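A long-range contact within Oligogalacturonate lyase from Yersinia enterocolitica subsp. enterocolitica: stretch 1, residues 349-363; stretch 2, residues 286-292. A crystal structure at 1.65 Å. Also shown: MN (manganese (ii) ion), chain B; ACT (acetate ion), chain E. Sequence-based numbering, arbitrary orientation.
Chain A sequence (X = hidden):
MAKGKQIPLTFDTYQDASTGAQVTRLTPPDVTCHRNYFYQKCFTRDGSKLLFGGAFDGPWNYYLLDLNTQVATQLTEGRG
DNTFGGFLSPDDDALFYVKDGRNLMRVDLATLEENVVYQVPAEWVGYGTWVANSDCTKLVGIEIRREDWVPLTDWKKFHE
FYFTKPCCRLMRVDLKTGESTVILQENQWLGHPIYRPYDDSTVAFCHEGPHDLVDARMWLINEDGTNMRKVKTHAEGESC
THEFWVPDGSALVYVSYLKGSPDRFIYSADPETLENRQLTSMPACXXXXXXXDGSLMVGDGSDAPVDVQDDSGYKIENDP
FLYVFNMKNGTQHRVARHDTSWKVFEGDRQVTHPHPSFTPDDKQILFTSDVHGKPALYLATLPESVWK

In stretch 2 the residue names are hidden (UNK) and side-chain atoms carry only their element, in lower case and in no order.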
ATOM      1  N   ARG A 349      13.550   2.432   0.111  1.00 13.14           N
ATOM      2  CA  ARG A 349      13.525   0.995  -0.126  1.00 14.30           C
ATOM      3  C   ARG A 349      12.194   0.509  -0.687  1.00 13.97           C
ATOM      4  O   ARG A 349      12.036  -0.693  -0.890  1.00 16.31           O
ATOM      5  CB  ARG A 349      13.813   0.220   1.173  1.00 15.66           C
ATOM      6  CG  ARG A 349      14.980   0.735   2.021  1.00 19.86           C
ATOM      7  CD  ARG A 349      16.242   0.772   1.247  1.00 25.48           C
ATOM      8  NE  ARG A 349      17.418   1.078   2.060  1.00 28.29           N
ATOM      9  CZ  ARG A 349      18.388   0.210   2.333  1.00 30.55           C
ATOM     10  NH1 ARG A 349      18.330  -1.036   1.866  1.00 30.80           N
ATOM     11  NH2 ARG A 349      19.427   0.596   3.067  1.00 30.12           N
ATOM     12  N   GLN A 350      11.246   1.415  -0.925  1.00 12.05           N
ATOM     13  CA  GLN A 350       9.948   1.025  -1.498  1.00 10.64           C
ATOM     14  C   GLN A 350       9.771   1.515  -2.919  1.00 10.15           C
ATOM     15  O   GLN A 350       8.878   1.048  -3.633  1.00  9.79           O
ATOM     16  CB  GLN A 350       8.783   1.572  -0.640  1.00 10.17           C
ATOM     17  CG  GLN A 350       8.614   0.902   0.737  1.00 11.05           C
ATOM     18  CD  GLN A 350       8.191  -0.545   0.655  1.00 11.18           C
ATOM     19  OE1 GLN A 350       7.264  -0.906  -0.101  1.00  9.84           O
ATOM     20  NE2 GLN A 350       8.853  -1.403   1.447  1.00 11.80           N
ATOM     21  N   VAL A 351      10.611   2.466  -3.329  1.00  8.94           N
ATOM     22  CA  VAL A 351      10.350   3.204  -4.573  1.00  8.22           C
ATOM     23  C   VAL A 351      10.306   2.310  -5.839  1.00  8.71           C
ATOM     24  O   VAL A 351       9.514   2.566  -6.749  1.00  8.48           O
ATOM     25  CB  VAL A 351      11.310   4.392  -4.713  1.00  9.07           C
ATOM     26  CG1 VAL A 351      12.740   3.934  -5.025  1.00  8.50           C
ATOM     27  CG2 VAL A 351      10.814   5.371  -5.759  1.00  7.89           C
ATOM     28  N   THR A 352      11.122   1.249  -5.872  1.00  7.90           N
ATOM     29  CA  THR A 352      11.108   0.348  -7.027  1.00  8.69           C
ATOM     30  C   THR A 352      10.163  -0.834  -6.855  1.00  8.08           C
ATOM     31  O   THR A 352      10.111  -1.691  -7.732  1.00  8.82           O
ATOM     32  CB  THR A 352      12.522  -0.201  -7.356  1.00  7.78           C
ATOM     33  OG1 THR A 352      13.131  -0.692  -6.160  1.00  9.41           O
ATOM     34  CG2 THR A 352      13.405   0.910  -7.967  1.00  9.67           C
ATOM     35  N   HIS A 353       9.413  -0.882  -5.741  1.00  7.78           N
ATOM     36  CA  HIS A 353       8.402  -1.942  -5.566  1.00  8.82           C
ATOM     37  C   HIS A 353       7.270  -1.769  -6.584  1.00  7.96           C
ATOM     38  O   HIS A 353       6.703  -0.692  -6.684  1.00  9.20           O
ATOM     39  CB  HIS A 353       7.848  -1.928  -4.143  1.00  7.93           C
ATOM     40  CG  HIS A 353       8.799  -2.469  -3.128  1.00  8.16           C
ATOM     41  ND1 HIS A 353       8.390  -2.919  -1.888  1.00  9.30           N
ATOM     42  CD2 HIS A 353      10.142  -2.645  -3.173  1.00  8.05           C
ATOM     43  CE1 HIS A 353       9.443  -3.352  -1.218  1.00  8.97           C
ATOM     44  NE2 HIS A 353      10.516  -3.205  -1.977  1.00 10.22           N
ATOM     45  N   PRO A 354       6.944  -2.831  -7.344  1.00  8.78           N
ATOM     46  CA  PRO A 354       5.862  -2.650  -8.328  1.00  7.23           C
ATOM     47  C   PRO A 354       4.519  -2.275  -7.694  1.00  7.48           C
ATOM     48  O   PRO A 354       3.804  -1.432  -8.240  1.00  7.56           O
ATOM     49  CB  PRO A 354       5.792  -4.009  -9.037  1.00  8.12           C
ATOM     50  CG  PRO A 354       7.244  -4.543  -8.925  1.00  8.22           C
ATOM     51  CD  PRO A 354       7.697  -4.088  -7.558  1.00  8.29           C
ATOM     52  N   HIS A 355       4.191  -2.879  -6.547  1.00  6.57           N
ATOM     53  CA  HIS A 355       2.973  -2.533  -5.791  1.00  6.97           C
ATOM     54  C   HIS A 355       1.706  -2.558  -6.679  1.00  7.05           C
ATOM     55  O   HIS A 355       0.958  -1.566  -6.726  1.00  7.44           O
ATOM     56  CB  HIS A 355       3.144  -1.143  -5.115  1.00  6.39           C
ATOM     57  CG  HIS A 355       4.046  -1.166  -3.918  1.00  7.50           C
ATOM     58  ND1 HIS A 355       4.647  -0.033  -3.418  1.00  8.25           N
ATOM     59  CD2 HIS A 355       4.450  -2.183  -3.122  1.00  8.45           C
ATOM     60  CE1 HIS A 355       5.378  -0.344  -2.361  1.00  9.37           C
ATOM     61  NE2 HIS A 355       5.278  -1.644  -2.160  1.00  7.91           N
ATOM     62  N   PRO A 356       1.459  -3.694  -7.355  1.00  7.37           N
ATOM     63  CA  PRO A 356       0.367  -3.670  -8.335  1.00  7.18           C
ATOM     64  C   PRO A 356      -1.023  -3.554  -7.695  1.00  7.34           C
ATOM     65  O   PRO A 356      -1.246  -4.046  -6.581  1.00  8.14           O
ATOM     66  CB  PRO A 356       0.493  -5.031  -9.034  1.00  6.91           C
ATOM     67  CG  PRO A 356       1.142  -5.924  -8.017  1.00  7.06           C
ATOM     68  CD  PRO A 356       2.137  -5.011  -7.311  1.00  7.43           C
ATOM     69  N   SER A 357      -1.922  -2.869  -8.403  1.00  7.74           N
ATOM     70  CA  SER A 357      -3.350  -2.857  -8.071  1.00  8.10           C
ATOM     71  C   SER A 357      -4.141  -2.769  -9.381  1.00  8.73           C
ATOM     72  O   SER A 357      -3.553  -2.545 -10.442  1.00  8.24           O
ATOM     73  CB  SER A 357      -3.712  -1.719  -7.123  1.00  8.84           C
ATOM     74  OG  SER A 357      -3.631  -0.465  -7.790  1.00  8.10           O
ATOM     75  N   PHE A 358      -5.464  -2.950  -9.312  1.00  8.72           N
ATOM     76  CA  PHE A 358      -6.313  -2.886 -10.485  1.00  8.95           C
ATOM     77  C   PHE A 358      -6.846  -1.474 -10.711  1.00  8.79           C
ATOM     78  O   PHE A 358      -7.114  -0.756  -9.750  1.00  8.71           O
ATOM     79  CB  PHE A 358      -7.488  -3.880 -10.347  1.00  9.78           C
ATOM     80  CG  PHE A 358      -7.069  -5.327 -10.338  1.00  9.20           C
ATOM     81  CD1 PHE A 358      -6.836  -5.991  -9.142  1.00  9.23           C
ATOM     82  CD2 PHE A 358      -6.903  -6.029 -11.532  1.00 11.45           C
ATOM     83  CE1 PHE A 358      -6.460  -7.366  -9.110  1.00 10.10           C
ATOM     84  CE2 PHE A 358      -6.514  -7.385 -11.523  1.00 10.40           C
ATOM     85  CZ  PHE A 358      -6.291  -8.055 -10.302  1.00 10.71           C
ATOM     86  N   THR A 359      -6.977  -1.074 -11.978  1.00  9.17           N
ATOM     87  CA  THR A 359      -7.723   0.124 -12.321  1.00  9.04           C
ATOM     88  C   THR A 359      -9.189  -0.095 -11.891  1.00  9.59           C
ATOM     89  O   THR A 359      -9.622  -1.233 -11.730  1.00  9.93           O
ATOM     90  CB  THR A 359      -7.675   0.412 -13.825  1.00  8.20           C
ATOM     91  OG1 THR A 359      -8.002  -0.778 -14.557  1.00  8.09           O
ATOM     92  CG2 THR A 359      -6.273   0.910 -14.239  1.00  8.91           C
ATOM     93  N   PRO A 360      -9.951   0.997 -11.710  1.00 10.88           N
ATOM     94  CA  PRO A 360     -11.338   0.827 -11.250  1.00 10.95           C
ATOM     95  C   PRO A 360     -12.197  -0.089 -12.153  1.00 11.40           C
ATOM     96  O   PRO A 360     -13.160  -0.717 -11.667  1.00 11.27           O
ATOM     97  CB  PRO A 360     -11.870   2.277 -11.234  1.00 11.45           C
ATOM     98  CG  PRO A 360     -10.653   3.094 -10.890  1.00 10.19           C
ATOM     99  CD  PRO A 360      -9.532   2.412 -11.662  1.00 10.27           C
ATOM    100  N   ASP A 361     -11.851  -0.175 -13.437  1.00 11.55           N
ATOM    101  CA  ASP A 361     -12.606  -1.017 -14.389  1.00 12.14           C
ATOM    102  C   ASP A 361     -12.151  -2.478 -14.461  1.00 13.24           C
ATOM    103  O   ASP A 361     -12.740  -3.281 -15.189  1.00 12.95           O
ATOM    104  CB  ASP A 361     -12.663  -0.365 -15.786  1.00 12.23           C
ATOM    105  CG  ASP A 361     -11.315  -0.294 -16.480  1.00 13.96           C
ATOM    106  OD1 ASP A 361     -10.324  -0.820 -15.946  1.00 13.32           O
ATOM    107  OD2 ASP A 361     -11.258   0.303 -17.582  1.00 16.74           O
ATOM    108  N   ASP A 362     -11.106  -2.807 -13.692  1.00 12.15           N
ATOM    109  CA  ASP A 362     -10.508  -4.147 -13.626  1.00 12.19           C
ATOM    110  C   ASP A 362      -9.878  -4.613 -14.947  1.00 11.88           C
ATOM    111  O   ASP A 362      -9.607  -5.804 -15.112  1.00 12.69           O
ATOM    112  CB  ASP A 362     -11.512  -5.199 -13.109  1.00 11.63           C
ATOM    113  CG  ASP A 362     -11.729  -5.098 -11.611  1.00 13.30           C
ATOM    114  OD1 ASP A 362     -12.632  -5.785 -11.095  1.00 13.82           O
ATOM    115  OD2 ASP A 362     -10.975  -4.334 -10.960  1.00 14.63           O
ATOM    116  N   LYS A 363      -9.607  -3.676 -15.860  1.00 11.95           N
ATOM    117  CA  LYS A 363      -9.069  -4.051 -17.170  1.00 11.90           C
ATOM    118  C   LYS A 363      -7.554  -3.953 -17.242  1.00 11.62           C
ATOM    119  O   LYS A 363      -6.925  -4.527 -18.149  1.00 11.53           O
ATOM    120  CB  LYS A 363      -9.683  -3.183 -18.272  1.00 12.61           C
ATOM    121  CG  LYS A 363     -11.222  -3.255 -18.355  1.00 15.31           C
ATOM    122  CD  LYS A 363     -11.717  -4.397 -19.199  1.00 20.79           C
ATOM    123  CE  LYS A 363     -13.272  -4.496 -19.192  1.00 22.34           C
ATOM    124  NZ  LYS A 363     -13.859  -3.162 -19.407  1.00 24.64           N
ATOM    125  N   UNK A 286       6.064 -10.309  -3.833  1.00  9.90           N
ATOM    126  CA  UNK A 286       6.478  -9.387  -2.780  1.00 10.06           C
ATOM    127  C   UNK A 286       5.301  -8.670  -2.136  1.00  9.49           C
ATOM    128  O   UNK A 286       5.431  -8.142  -1.049  1.00 10.36           O
ATOM    129  c   UNK A 286       7.488  -8.383  -3.342  1.00 10.56           C
ATOM    130  o   UNK A 286       8.735  -9.052  -3.575  1.00 11.38           O
ATOM    131  N   UNK A 287       4.179  -8.654  -2.847  1.00  9.52           N
ATOM    132  CA  UNK A 287       2.942  -8.001  -2.410  1.00  9.27           C
ATOM    133  C   UNK A 287       1.761  -8.769  -2.994  1.00  9.46           C
ATOM    134  O   UNK A 287       1.926  -9.586  -3.913  1.00  9.84           O
ATOM    135  c   UNK A 287       2.898  -6.551  -2.889  1.00  9.53           C
ATOM    136  n   UNK A 287       5.213  -5.704  -3.409  1.00  8.96           N
ATOM    137  c   UNK A 287       4.467  -5.080  -1.448  1.00  8.38           C
ATOM    138  n   UNK A 287       5.730  -4.580  -1.655  1.00 10.02           N
ATOM    139  c   UNK A 287       4.129  -5.779  -2.554  1.00  8.28           C
ATOM    140  c   UNK A 287       6.158  -4.972  -2.842  1.00  9.15           C
ATOM    141  N   UNK A 288       0.583  -8.534  -2.415  1.00  9.10           N
ATOM    142  CA  UNK A 288      -0.662  -9.080  -2.947  1.00  8.63           C
ATOM    143  C   UNK A 288      -1.775  -8.045  -2.807  1.00  8.80           C
ATOM    144  O   UNK A 288      -1.852  -7.319  -1.800  1.00  9.35           O
ATOM    145  c   UNK A 288      -1.027 -10.368  -2.200  1.00  9.41           C
ATOM    146  c   UNK A 288      -2.389 -12.422  -1.833  1.00  9.73           C
ATOM    147  c   UNK A 288      -2.160 -11.236  -2.763  1.00  8.25           C
ATOM    148  c   UNK A 288      -1.853 -11.717  -4.205  1.00  9.60           C
ATOM    149  N   UNK A 289      -2.630  -7.962  -3.819  1.00  8.51           N
ATOM    150  CA  UNK A 289      -3.760  -7.039  -3.784  1.00  8.10           C
ATOM    151  C   UNK A 289      -4.919  -7.621  -4.589  1.00  8.33           C
ATOM    152  O   UNK A 289      -4.705  -8.446  -5.486  1.00  8.89           O
ATOM    153  c   UNK A 289      -4.343  -4.539  -4.216  1.00  9.34           C
ATOM    154  s   UNK A 289      -5.158  -4.475  -2.602  1.00  9.78           S
ATOM    155  c   UNK A 289      -3.327  -5.669  -4.352  1.00  7.98           C
ATOM    156  c   UNK A 289      -6.358  -3.176  -2.912  1.00 12.53           C
ATOM    157  N   UNK A 290      -6.139  -7.207  -4.249  1.00  7.75           N
ATOM    158  CA  UNK A 290      -7.319  -7.665  -4.998  1.00  8.71           C
ATOM    159  C   UNK A 290      -8.106  -6.523  -5.646  1.00  8.58           C
ATOM    160  O   UNK A 290      -7.860  -5.347  -5.368  1.00  9.35           O
ATOM    161  o   UNK A 290      -8.980  -7.616  -3.209  1.00  8.30           O
ATOM    162  c   UNK A 290      -8.245  -8.472  -4.074  1.00  7.84           C
ATOM    163  N   UNK A 291      -9.048  -6.890  -6.517  1.00  8.63           N
ATOM    164  CA  UNK A 291     -10.076  -5.973  -6.986  1.00  8.37           C
ATOM    165  C   UNK A 291     -11.151  -5.850  -5.894  1.00  8.65           C
ATOM    166  O   UNK A 291     -10.988  -6.387  -4.801  1.00  8.35           O
ATOM    167  o   UNK A 291     -11.390  -8.452  -7.226  1.00  8.24           O
ATOM    168  c   UNK A 291     -10.664  -6.439  -8.322  1.00  8.09           C
ATOM    169  c   UNK A 291     -11.447  -7.743  -8.217  1.00  8.37           C
ATOM    170  n   UNK A 291     -12.194  -8.064  -9.292  1.00  9.80           N
ATOM    171  N   UNK A 292     -12.235  -5.145  -6.190  1.00  9.63           N
ATOM    172  CA  UNK A 292     -13.171  -4.748  -5.122  1.00  9.91           C
ATOM    173  C   UNK A 292     -13.785  -5.909  -4.342  1.00 10.16           C
ATOM    174  O   UNK A 292     -13.875  -5.849  -3.110  1.00  9.81           O
ATOM    175  c   UNK A 292     -15.587  -1.500  -2.998  1.00 12.37           C
ATOM    176  c   UNK A 292     -15.159  -3.191  -4.686  1.00 10.20           C
ATOM    177  o   UNK A 292     -17.712  -1.393  -1.917  1.00 14.02           O
ATOM    178  c   UNK A 292     -16.455  -3.657  -4.489  1.00  9.44           C
ATOM    179  c   UNK A 292     -14.249  -3.839  -5.707  1.00 10.16           C
ATOM    180  c   UNK A 292     -17.315  -3.055  -3.556  1.00 11.44           C
ATOM    181  c   UNK A 292     -16.864  -1.992  -2.819  1.00 12.40           C
ATOM    182  c   UNK A 292     -14.728  -2.120  -3.926  1.00  9.82           C
TER
HETATM  183 MN    MN B 389       6.518  -2.755  -0.867  1.00  7.45          MN
HETATM  184  C   ACT E 392       5.991  -3.523   1.452  1.00 19.53           C
HETATM  185  O   ACT E 392       7.128  -3.863   0.962  1.00 18.31           O
HETATM  186  OXT ACT E 392       5.150  -2.879   0.715  1.00 18.10           O
HETATM  187  CH3 ACT E 392       5.654  -3.854   2.867  1.00 20.49           C
HETATM  188  O   HOH W   1      -6.924  -3.174  -6.817  1.00 10.94           O
HETATM  189  O   HOH W   2     -13.548  -4.655  -8.870  1.00 14.16           O

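Position 286 carries one carbon and then one oxygen, unbranched. Its CA-to-CB bond points toward stretch 1, yet the side chain makes no contact there, and its oxygen is satisfied elsewhere in the structure. One carbon and a terminal hydroxyl make it Ser286, sitting where the chain turns a corner.

Position 287 has one carbon leading into a five-membered ring of three carbons and two nitrogens. One ring nitrogen lies 2.1 Å from the manganese MN, an ion also held by Gln350 OE1, His353 ND1 and His355 NE2, each at 2.1 Å. An imidazole is the match: His287. Its NE2 is 3.0 Å from His355 NE2 and 3.1 Å from His353 ND1, but these are not hydrogen bonds; the nitrogens crowd together because they share the metal. The edge of the His355 ring meets the face of the His287 ring, with planes at 79°.

Position 288 shows four carbons forked at the second; its CA-to-CB bond points away from stretch 1, and the side chain touches nothing there. The fork makes it Leu288; its direction fits strand alternation.

Position 289 is an unbranched run of two carbons, a sulfur and a carbon. Its CA-to-CB bond points toward stretch 1; CB lies 3.5 Å from Pro356 O, and the next carbon 4.1 Å from Ser357 CB, while the end of the chain leads away. This is Met289.

Position 290 again has one carbon and one oxygen, its CA-to-CB bond directed away: Ser290. Its OG donates to the backbone O of position 291, 2.8 Å away. Its own backbone O receives a hydrogen bond from water 1, which in turn accepts one from Phe358 N, so a water bridges the two backbones.

At position 291 there are two carbons, the second bearing one oxygen and one nitrogen. The nitrogen lies 2.9 Å from Asp362 OD1, and CB 3.9 Å from Phe358 CD1. The amide is Asn291, whose ND2 donates to OD1 at 156°.

Position 292 ends in a six-carbon ring bearing an oxygen, so it is Tyr292. The ring leads away from stretch 1, but its backbone N donates to water 2, which donates to Asp362 OD1.

The contact works as two anchors with packing between them. Manganese gathers His287 and three stretch 1 ligands, acetate O and OXT filling two more sites; Asp362 OD1 receives the amide and a water. Between them, Phe358 packs against the backbone from Met289 to Asn291, and Met289 starts against Pro356 and Ser357. The rule: fix each end with directional bonds, and let packing and one water fill the middle.

Stretch 2, residues 286-292: SHLMSNY
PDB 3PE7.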